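Local coordinates for protein angiotensin-converting enzyme (PDB 6S1Z) that probably removes dipeptides from the C-terminal ends of peptides as a zinc metallopeptidase, and is bound here to the inhibitor fosinoprilat, at residues Val157-Ala162 and Gly250-Gln255; Asn161-Pro166 and Pro482-His487; Gln255-Ile260 and Lys428-Pro433. All coordinates share one frame; numbering follows the deposited sequence.

From the N terminus, helix 149-163 comes first and starts two of the loops. Contact 1 joins its residues 157-162 to the loop 250-255, closing a largely helical loop of 87 residues. Contact 2 leaves the end of the same helix and closes a much longer one, reaching 482-487 at the start of helix 486-490. Contact 3 begins at Gln-255, where contact 1 ends, runs to the junction of helices 414-429 and 431-446, and falls wholly within the span of contact 2. Contacts 1 and 2 pack directly together, and Gln-255, shared by contacts 1 and 3, and Lys-485 of contact 2 meet beside fosinoprilat.

Contact 1 (Val157-Ala162 and Gly250-Gln255); sequences VQWYNA and GNLWAQ. With KS8 (fosinoprilat), chain C.
Leu-252 lays a methyl group on the indole of Trp-159: its CD1 stands 3.7 Å from the centroid of the five-membered ring and only 6° off the ring normal, a CH-pi contact over the face. The second methyl, CD2, lies further toward the ring's CB end, 3.9 Å from Trp-159 CD1, and also comes within 4.2 Å of Tyr-160 CE1. Tyr-160 passes Leu-252 in the reverse direction and carries its hydroxyl to the backbone, with OH 3.1 Å from Leu-252 O; the oxygen lies near the plane of the phenol ring, but the hydrogen bond is not settled, because the hydroxyl could also give its proton to a different acceptor. Trp-159 turns CG anti to its own backbone N (chi1 171°), which sends the indole off helix 149-163 to meet the loop. There it meets Trp-253 at a slant, with the planes of the two five-membered rings at 86°. Their NE1 atoms approach each other because they share a partner, Ala-484 O. In the second shell, Trp-253 folds back on its neighbour, the centre of its ring beneath Leu-252 CB. The bend is held by Trp-253 N, which donates to Asn-251 OD1 at 2.9 Å from out of the carbonyl plane of the amide: an Asx turn. Leu-135 and Leu-139 of helix 135-145 pack on Trp-159, and Tyr-117 meets that indole edge-to-face. Further along, the loop leads on to Gln-255 at the ligand. The buried aromatic cluster thus joins helix 149-163 to the loop that bears this glutamine, part of the pocket that, as in other angiotensin-converting enzymes, probably receives the C-terminal carboxylate of a peptide.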
# COMPACT_ATOMS: atom_id res chain seq x y z
N VAL A 157 -6.72 21.66 0.21
CA VAL A 157 -7.61 22.03 1.31
C VAL A 157 -8.99 21.41 1.11
O VAL A 157 -9.58 20.86 2.04
CB VAL A 157 -7.70 23.56 1.44
CG1 VAL A 157 -8.84 23.96 2.36
CG2 VAL A 157 -6.38 24.12 1.96
N GLN A 158 -9.51 21.50 -0.12
CA GLN A 158 -10.83 20.94 -0.40
C GLN A 158 -10.88 19.45 -0.07
O GLN A 158 -11.87 18.96 0.48
CB GLN A 158 -11.20 21.19 -1.86
CG GLN A 158 -11.50 22.64 -2.18
CD GLN A 158 -12.80 23.12 -1.56
OE1 GLN A 158 -13.56 22.34 -0.99
NE2 GLN A 158 -13.07 24.42 -1.68
N TRP A 159 -9.81 18.72 -0.40
CA TRP A 159 -9.82 17.28 -0.17
C TRP A 159 -9.77 16.95 1.32
O TRP A 159 -10.47 16.04 1.78
CB TRP A 159 -8.63 16.62 -0.89
CG TRP A 159 -8.46 15.18 -0.52
CD1 TRP A 159 -7.50 14.66 0.31
CD2 TRP A 159 -9.27 14.08 -0.94
NE1 TRP A 159 -7.67 13.30 0.42
CE2 TRP A 159 -8.74 12.92 -0.34
CE3 TRP A 159 -10.38 13.97 -1.78
CZ2 TRP A 159 -9.30 11.66 -0.55
CZ3 TRP A 159 -10.93 12.72 -1.98
CH2 TRP A 159 -10.39 11.58 -1.38
N TYR A 160 -8.95 17.67 2.08
CA TYR A 160 -8.79 17.36 3.50
C TYR A 160 -9.96 17.88 4.33
O TYR A 160 -10.45 17.16 5.21
CB TYR A 160 -7.47 17.94 4.01
CG TYR A 160 -6.25 17.11 3.63
CD1 TYR A 160 -5.73 17.16 2.34
CD2 TYR A 160 -5.63 16.29 4.56
CE1 TYR A 160 -4.62 16.40 2.00
CE2 TYR A 160 -4.52 15.54 4.22
CZ TYR A 160 -4.02 15.60 2.94
OH TYR A 160 -2.92 14.85 2.61
N ASN A 161 -10.42 19.10 4.07
CA ASN A 161 -11.57 19.62 4.80
C ASN A 161 -12.83 18.80 4.55
O ASN A 161 -13.80 18.92 5.31
CB ASN A 161 -11.83 21.08 4.43
CG ASN A 161 -11.06 22.06 5.30
OD1 ASN A 161 -9.98 21.74 5.81
ND2 ASN A 161 -11.60 23.26 5.47
N ALA A 162 -12.84 17.97 3.51
CA ALA A 162 -13.99 17.15 3.18
C ALA A 162 -13.87 15.70 3.65
O ALA A 162 -14.88 15.10 4.03
CB ALA A 162 -14.23 17.16 1.66
N GLY A 250 3.21 16.13 -6.48
CA GLY A 250 2.45 15.34 -7.42
C GLY A 250 1.59 14.26 -6.80
O GLY A 250 1.11 13.36 -7.50
N ASN A 251 1.38 14.33 -5.49
CA ASN A 251 0.59 13.33 -4.78
C ASN A 251 -0.07 13.98 -3.58
O ASN A 251 0.56 14.77 -2.86
CB ASN A 251 1.46 12.15 -4.35
CG ASN A 251 0.65 11.02 -3.75
OD1 ASN A 251 0.33 11.03 -2.56
ND2 ASN A 251 0.31 10.03 -4.57
N LEU A 252 -1.35 13.66 -3.36
CA LEU A 252 -2.09 14.27 -2.26
C LEU A 252 -1.40 14.04 -0.92
O LEU A 252 -1.35 14.94 -0.08
CB LEU A 252 -3.52 13.72 -2.22
CG LEU A 252 -4.59 14.59 -2.88
CD1 LEU A 252 -5.90 13.83 -2.96
CD2 LEU A 252 -4.76 15.89 -2.12
N TRP A 253 -0.87 12.84 -0.70
CA TRP A 253 -0.27 12.47 0.57
C TRP A 253 1.25 12.48 0.53
O TRP A 253 1.88 12.18 1.55
CB TRP A 253 -0.77 11.09 0.99
CG TRP A 253 -2.25 10.91 0.81
CD1 TRP A 253 -3.23 11.14 1.75
CD2 TRP A 253 -2.93 10.49 -0.37
NE1 TRP A 253 -4.46 10.87 1.21
CE2 TRP A 253 -4.31 10.47 -0.09
CE3 TRP A 253 -2.50 10.11 -1.65
CZ2 TRP A 253 -5.27 10.10 -1.03
CZ3 TRP A 253 -3.45 9.74 -2.59
CH2 TRP A 253 -4.82 9.74 -2.27
N ALA A 254 1.85 12.82 -0.61
CA ALA A 254 3.31 12.86 -0.76
C ALA A 254 3.96 11.52 -0.44
O ALA A 254 5.16 11.46 -0.14
CB ALA A 254 3.92 13.96 0.11
N GLN A 255 3.20 10.42 -0.51
CA GLN A 255 3.77 9.10 -0.26
C GLN A 255 4.67 8.66 -1.41
O GLN A 255 5.59 7.87 -1.21
CB GLN A 255 2.66 8.08 -0.03
CG GLN A 255 1.75 7.87 -1.23
CD GLN A 255 0.49 7.12 -0.86
OE1 GLN A 255 -0.46 7.69 -0.33
NE2 GLN A 255 0.47 5.82 -1.14
C04 KS8 C . -5.91 -2.08 -1.11
C05 KS8 C . -5.97 -2.92 0.25
C06 KS8 C . -7.33 -2.70 1.02
C07 KS8 C . -8.30 -3.88 0.86
C08 KS8 C . -9.67 -3.64 1.65
C09 KS8 C . -9.76 -3.97 3.00
C10 KS8 C . -10.95 -3.76 3.68
C11 KS8 C . -12.07 -3.22 3.01
C12 KS8 C . -11.98 -2.90 1.68
C13 KS8 C . -10.78 -3.11 0.98
C14 KS8 C . -3.88 -0.82 -2.90
C15 KS8 C . -3.18 0.18 -1.92
C18 KS8 C . -1.69 1.23 -3.69
C19 KS8 C . -0.19 1.69 -3.60
C20 KS8 C . -0.05 2.13 -2.10
C21 KS8 C . -1.33 2.19 -1.58
C22 KS8 C . -1.94 3.57 -1.74
C25 KS8 C . 0.76 0.61 -3.92
C26 KS8 C . 0.53 0.10 -5.36
C27 KS8 C . 1.08 1.03 -6.45
C28 KS8 C . 2.56 1.27 -6.23
C29 KS8 C . 2.78 1.91 -4.86
C30 KS8 C . 2.21 1.05 -3.72
N17 KS8 C . -2.13 1.13 -2.43
O01 KS8 C . -3.26 -2.71 -1.06
O03 KS8 C . -4.50 -3.54 -3.05
O16 KS8 C . -3.48 0.18 -0.77
O23 KS8 C . -2.23 4.02 -2.89
O24 KS8 C . -2.16 4.23 -0.76
P02 KS8 C . -4.32 -2.37 -2.02

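Contact 2 (Asn161-Pro166 and Pro482-His487); sequences NATGAP and PPAKYH. With KS8 (fosinoprilat), chain C.
The carbonyl oxygen of Ala-484, a residue whose CA and CB rest on Thr-163, accepts two hydrogen bonds from indole N-H groups, those of Trp-159 and Trp-253. This double grip fixes a buried peptide group just before the ligand-binding residues. On the helix side, Thr-163 OG1 approaches Ala-484 CA to 3.3 Å and the methyl CB to 3.4 Å. A chi1 of 58° sets this hydroxyl between the backbone N and the carbonyl carbon of Thr-163, close to the preceding helical turn, where it is hydrogen-bonded to Trp-159 O and so is satisfied despite its apolar neighbours. Next to it, the ring of Pro-483 lies against the departing backbone: CB is 3.3 Å from Thr-163 O, while CG is 3.8 Å from Gly-164 O. Gly-164, the first residue to leave helical angles, brings its CA to within 4.3 Å of Ala-484 N, so the two segments come almost backbone to backbone here.

Beyond the contact, Lys-485 N closes a turn on Pro-482 O, and the lysine takes the N-cap position of the following helix. Its side chain bends at chi2 (65°) to reach the ligand carboxylate oxygen O24, at a separation too short to be taken literally. His-487 NE2 donates to ligand O16 at 2.7 Å, with an N-H...acceptor angle of 130°. In the fold, the contact joins the C-terminal end of helix 149-163 to the start of helix 486-490, with Pro-482 turned onto helix 455-467 and His-487 meeting Tyr-497 of helix 495-514.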
# COMPACT_ATOMS: atom_id res chain seq x y z
N ASN A 161 -10.42 19.10 4.07
CA ASN A 161 -11.57 19.62 4.80
C ASN A 161 -12.83 18.80 4.55
O ASN A 161 -13.80 18.92 5.31
CB ASN A 161 -11.83 21.08 4.43
CG ASN A 161 -11.06 22.06 5.30
OD1 ASN A 161 -9.98 21.74 5.81
ND2 ASN A 161 -11.60 23.26 5.47
N ALA A 162 -12.84 17.97 3.51
CA ALA A 162 -13.99 17.15 3.18
C ALA A 162 -13.87 15.70 3.65
O ALA A 162 -14.88 15.10 4.03
CB ALA A 162 -14.23 17.16 1.66
N THR A 163 -12.67 15.13 3.63
CA THR A 163 -12.45 13.74 4.00
C THR A 163 -11.85 13.58 5.39
O THR A 163 -11.70 12.44 5.85
CB THR A 163 -11.54 13.05 2.98
OG1 THR A 163 -10.29 13.75 2.90
CG2 THR A 163 -12.19 13.03 1.60
N GLY A 164 -11.51 14.67 6.06
CA GLY A 164 -10.85 14.59 7.35
C GLY A 164 -11.73 14.97 8.52
O GLY A 164 -12.34 14.10 9.15
N ALA A 165 -11.79 16.26 8.83
CA ALA A 165 -12.53 16.72 10.00
C ALA A 165 -13.98 16.24 10.04
O ALA A 165 -14.44 15.87 11.14
CB ALA A 165 -12.48 18.26 10.06
N PRO A 166 -14.73 16.20 8.94
CA PRO A 166 -16.15 15.82 9.03
C PRO A 166 -16.40 14.47 9.68
O PRO A 166 -17.52 14.21 10.13
CB PRO A 166 -16.60 15.81 7.56
CG PRO A 166 -15.70 16.79 6.89
CD PRO A 166 -14.37 16.66 7.58
N PRO A 482 -5.90 13.09 9.37
CA PRO A 482 -5.52 11.68 9.14
C PRO A 482 -6.52 10.94 8.28
O PRO A 482 -6.13 10.20 7.37
CB PRO A 482 -5.47 11.10 10.56
CG PRO A 482 -5.11 12.25 11.41
CD PRO A 482 -5.77 13.45 10.79
N PRO A 483 -7.83 11.10 8.51
CA PRO A 483 -8.81 10.35 7.71
C PRO A 483 -8.74 10.65 6.22
O PRO A 483 -9.34 9.90 5.43
CB PRO A 483 -10.16 10.79 8.29
CG PRO A 483 -9.86 11.33 9.64
CD PRO A 483 -8.50 11.95 9.52
N ALA A 484 -8.04 11.71 5.80
CA ALA A 484 -7.91 12.02 4.38
C ALA A 484 -7.18 10.94 3.61
O ALA A 484 -7.13 11.01 2.38
CB ALA A 484 -7.19 13.36 4.21
N LYS A 485 -6.61 9.95 4.29
CA LYS A 485 -6.00 8.80 3.65
C LYS A 485 -6.99 7.64 3.68
O LYS A 485 -7.67 7.41 4.68
CB LYS A 485 -4.70 8.40 4.37
CG LYS A 485 -4.01 7.17 3.81
CD LYS A 485 -3.53 7.40 2.39
CE LYS A 485 -2.81 6.17 1.85
NZ LYS A 485 -2.32 6.38 0.46
N TYR A 486 -7.06 6.91 2.56
CA TYR A 486 -8.03 5.82 2.45
C TYR A 486 -7.89 4.84 3.60
O TYR A 486 -8.87 4.52 4.29
CB TYR A 486 -7.86 5.10 1.11
CG TYR A 486 -8.72 3.87 1.00
CD1 TYR A 486 -10.07 3.96 0.69
CD2 TYR A 486 -8.19 2.60 1.22
CE1 TYR A 486 -10.86 2.84 0.59
CE2 TYR A 486 -8.97 1.47 1.12
CZ TYR A 486 -10.31 1.59 0.81
OH TYR A 486 -11.10 0.47 0.71
N HIS A 487 -6.67 4.34 3.83
CA HIS A 487 -6.48 3.29 4.82
C HIS A 487 -6.88 3.74 6.22
O HIS A 487 -7.28 2.91 7.05
CB HIS A 487 -5.02 2.83 4.81
CG HIS A 487 -4.57 2.30 3.48
ND1 HIS A 487 -4.42 3.10 2.37
CD2 HIS A 487 -4.24 1.04 3.09
CE1 HIS A 487 -4.02 2.36 1.35
NE2 HIS A 487 -3.90 1.11 1.76
C04 KS8 C . -5.91 -2.08 -1.11
C05 KS8 C . -5.97 -2.92 0.25
C06 KS8 C . -7.33 -2.70 1.02
C07 KS8 C . -8.30 -3.88 0.86
C08 KS8 C . -9.67 -3.64 1.65
C09 KS8 C . -9.76 -3.97 3.00
C10 KS8 C . -10.95 -3.76 3.68
C11 KS8 C . -12.07 -3.22 3.01
C12 KS8 C . -11.98 -2.90 1.68
C13 KS8 C . -10.78 -3.11 0.98
C14 KS8 C . -3.88 -0.82 -2.90
C15 KS8 C . -3.18 0.18 -1.92
C18 KS8 C . -1.69 1.23 -3.69
C19 KS8 C . -0.19 1.69 -3.60
C20 KS8 C . -0.05 2.13 -2.10
C21 KS8 C . -1.33 2.19 -1.58
C22 KS8 C . -1.94 3.57 -1.74
C25 KS8 C . 0.76 0.61 -3.92
C26 KS8 C . 0.53 0.10 -5.36
C27 KS8 C . 1.08 1.03 -6.45
C28 KS8 C . 2.56 1.27 -6.23
C29 KS8 C . 2.78 1.91 -4.86
C30 KS8 C . 2.21 1.05 -3.72
N17 KS8 C . -2.13 1.13 -2.43
O01 KS8 C . -3.26 -2.71 -1.06
O03 KS8 C . -4.50 -3.54 -3.05
O16 KS8 C . -3.48 0.18 -0.77
O23 KS8 C . -2.23 4.02 -2.89
O24 KS8 C . -2.16 4.23 -0.76
P02 KS8 C . -4.32 -2.37 -2.02

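Contact 3 (Gln255-Ile260 and Lys428-Pro433); sequences QTWDNI and KLVFLP. With KS8 (fosinoprilat), chain C.
The pocket around the carboxylate of fosinoprilat has part of its wall here, where Gln-255 packs beside Phe-431. Gln-255 NE2 donates a nearly straight hydrogen bond to ligand O24, 3.1 Å long with an angle of 170° at the hydrogen, and the amide's other end, OE1, is probably hydrogen-bonded to Lys-485, though the modelled separation is too short to be exact. The glutamine chain, extended beyond CG, runs past the phenyl group, so that NE2 also lies 3.5 Å from Phe-431 CE1. At its backbone, Gln-255 O sits at the edge of the Phe-431 ring, near its plane, and receives a CA-H...O contact from Phe-431 CA at 3.2 Å. Thr-256 CG2 flanks the same ring obliquely, pointing the same way as the phenylalanine. Phe-431 probably corresponds to a phenylalanine of the S2' subsite in related angiotensin-converting enzymes; its side chain is about 9 Å from the zinc ion and touches Tyr-497 of helix 495-514. One residue earlier, at the passage from helix 414-429 to helix 431-446, Val-430 packs over one face of the Trp-257 indole. Its CG1 is 3.6 Å from the centroid of the six-membered ring and 10° off the normal, while CG2 reaches the five-membered ring, 4.0 Å from Trp-257 CD1. Trp-257 NE1 is hydrogen-bonded to Ala-254 O, and Tyr-218 and Leu-221 of helix 204-233 also pack against Val-430.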
# COMPACT_ATOMS: atom_id res chain seq x y z
N GLN A 255 3.20 10.42 -0.51
CA GLN A 255 3.77 9.10 -0.26
C GLN A 255 4.67 8.66 -1.41
O GLN A 255 5.59 7.87 -1.21
CB GLN A 255 2.66 8.08 -0.03
CG GLN A 255 1.75 7.87 -1.23
CD GLN A 255 0.49 7.12 -0.86
OE1 GLN A 255 -0.46 7.69 -0.33
NE2 GLN A 255 0.47 5.82 -1.14
N THR A 256 4.40 9.15 -2.62
CA THR A 256 5.26 8.89 -3.77
C THR A 256 5.35 10.17 -4.59
O THR A 256 4.34 10.85 -4.80
CB THR A 256 4.73 7.74 -4.64
OG1 THR A 256 3.43 8.07 -5.15
CG2 THR A 256 4.65 6.45 -3.85
N TRP A 257 6.56 10.49 -5.04
CA TRP A 257 6.80 11.69 -5.82
C TRP A 257 7.04 11.37 -7.29
O TRP A 257 7.66 12.16 -8.01
CB TRP A 257 7.99 12.46 -5.25
CG TRP A 257 7.95 12.64 -3.75
CD1 TRP A 257 6.87 12.47 -2.93
CD2 TRP A 257 9.04 13.03 -2.90
NE1 TRP A 257 7.22 12.72 -1.63
CE2 TRP A 257 8.54 13.07 -1.58
CE3 TRP A 257 10.38 13.34 -3.13
CZ2 TRP A 257 9.35 13.41 -0.50
CZ3 TRP A 257 11.18 13.68 -2.05
CH2 TRP A 257 10.66 13.71 -0.75
N ASP A 258 6.57 10.21 -7.75
CA ASP A 258 6.82 9.79 -9.13
C ASP A 258 6.25 10.79 -10.12
O ASP A 258 6.86 11.05 -11.17
CB ASP A 258 6.23 8.40 -9.37
CG ASP A 258 4.76 8.32 -8.99
OD1 ASP A 258 3.93 8.91 -9.70
OD2 ASP A 258 4.45 7.66 -7.98
N ASN A 259 5.10 11.38 -9.81
CA ASN A 259 4.44 12.28 -10.75
C ASN A 259 5.25 13.54 -11.04
O ASN A 259 4.86 14.31 -11.93
CB ASN A 259 3.06 12.67 -10.23
CG ASN A 259 2.10 11.49 -10.17
OD1 ASN A 259 2.18 10.58 -10.99
ND2 ASN A 259 1.20 11.51 -9.19
N ILE A 260 6.34 13.79 -10.31
CA ILE A 260 7.21 14.92 -10.57
C ILE A 260 8.64 14.48 -10.87
O ILE A 260 9.54 15.32 -10.95
CB ILE A 260 7.19 15.93 -9.40
CG1 ILE A 260 7.48 15.26 -8.05
CG2 ILE A 260 5.85 16.65 -9.35
CD1 ILE A 260 8.94 14.97 -7.81
N LYS A 428 9.73 5.03 -5.06
CA LYS A 428 9.63 3.97 -4.06
C LYS A 428 10.38 4.25 -2.77
O LYS A 428 9.95 3.78 -1.72
CB LYS A 428 10.14 2.64 -4.65
CG LYS A 428 9.42 2.21 -5.92
CD LYS A 428 9.85 0.82 -6.37
CE LYS A 428 9.24 -0.28 -5.51
NZ LYS A 428 7.75 -0.29 -5.57
N LEU A 429 11.49 4.99 -2.82
CA LEU A 429 12.28 5.21 -1.61
C LEU A 429 11.54 6.13 -0.64
O LEU A 429 11.44 5.83 0.55
CB LEU A 429 13.64 5.80 -1.97
CG LEU A 429 14.53 6.16 -0.77
CD1 LEU A 429 14.75 4.94 0.11
CD2 LEU A 429 15.85 6.74 -1.24
N VAL A 430 11.01 7.25 -1.14
CA VAL A 430 10.31 8.21 -0.31
C VAL A 430 9.07 7.61 0.34
O VAL A 430 8.49 8.22 1.24
CB VAL A 430 9.94 9.45 -1.13
CG1 VAL A 430 11.17 10.02 -1.82
CG2 VAL A 430 8.86 9.12 -2.15
N PHE A 431 8.64 6.42 -0.11
CA PHE A 431 7.43 5.80 0.42
C PHE A 431 7.67 5.09 1.74
O PHE A 431 6.73 4.95 2.53
CB PHE A 431 6.88 4.82 -0.61
CG PHE A 431 5.64 4.10 -0.17
CD1 PHE A 431 4.40 4.72 -0.24
CD2 PHE A 431 5.71 2.81 0.31
CE1 PHE A 431 3.26 4.06 0.17
CE2 PHE A 431 4.58 2.14 0.72
CZ PHE A 431 3.35 2.77 0.65
N LEU A 432 8.90 4.65 2.01
CA LEU A 432 9.17 3.97 3.27
C LEU A 432 8.97 4.88 4.47
O LEU A 432 8.28 4.47 5.42
CB LEU A 432 10.59 3.38 3.26
CG LEU A 432 10.79 2.17 2.35
CD1 LEU A 432 11.85 2.45 1.31
CD2 LEU A 432 11.15 0.94 3.18
N PRO A 433 9.51 6.10 4.51
CA PRO A 433 9.19 6.99 5.63
C PRO A 433 7.70 7.25 5.76
O PRO A 433 7.17 7.27 6.88
CB PRO A 433 9.97 8.27 5.30
CG PRO A 433 11.04 7.84 4.35
CD PRO A 433 10.44 6.73 3.55
C04 KS8 C . -5.91 -2.08 -1.11
C05 KS8 C . -5.97 -2.92 0.25
C06 KS8 C . -7.33 -2.70 1.02
C07 KS8 C . -8.30 -3.88 0.86
C08 KS8 C . -9.67 -3.64 1.65
C09 KS8 C . -9.76 -3.97 3.00
C10 KS8 C . -10.95 -3.76 3.68
C11 KS8 C . -12.07 -3.22 3.01
C12 KS8 C . -11.98 -2.90 1.68
C13 KS8 C . -10.78 -3.11 0.98
C14 KS8 C . -3.88 -0.82 -2.90
C15 KS8 C . -3.18 0.18 -1.92
C18 KS8 C . -1.69 1.23 -3.69
C19 KS8 C . -0.19 1.69 -3.60
C20 KS8 C . -0.05 2.13 -2.10
C21 KS8 C . -1.33 2.19 -1.58
C22 KS8 C . -1.94 3.57 -1.74
C25 KS8 C . 0.76 0.61 -3.92
C26 KS8 C . 0.53 0.10 -5.36
C27 KS8 C . 1.08 1.03 -6.45
C28 KS8 C . 2.56 1.27 -6.23
C29 KS8 C . 2.78 1.91 -4.86
C30 KS8 C . 2.21 1.05 -3.72
N17 KS8 C . -2.13 1.13 -2.43
O01 KS8 C . -3.26 -2.71 -1.06
O03 KS8 C . -4.50 -3.54 -3.05
O16 KS8 C . -3.48 0.18 -0.77
O23 KS8 C . -2.23 4.02 -2.89
O24 KS8 C . -2.16 4.23 -0.76
P02 KS8 C . -4.32 -2.37 -2.02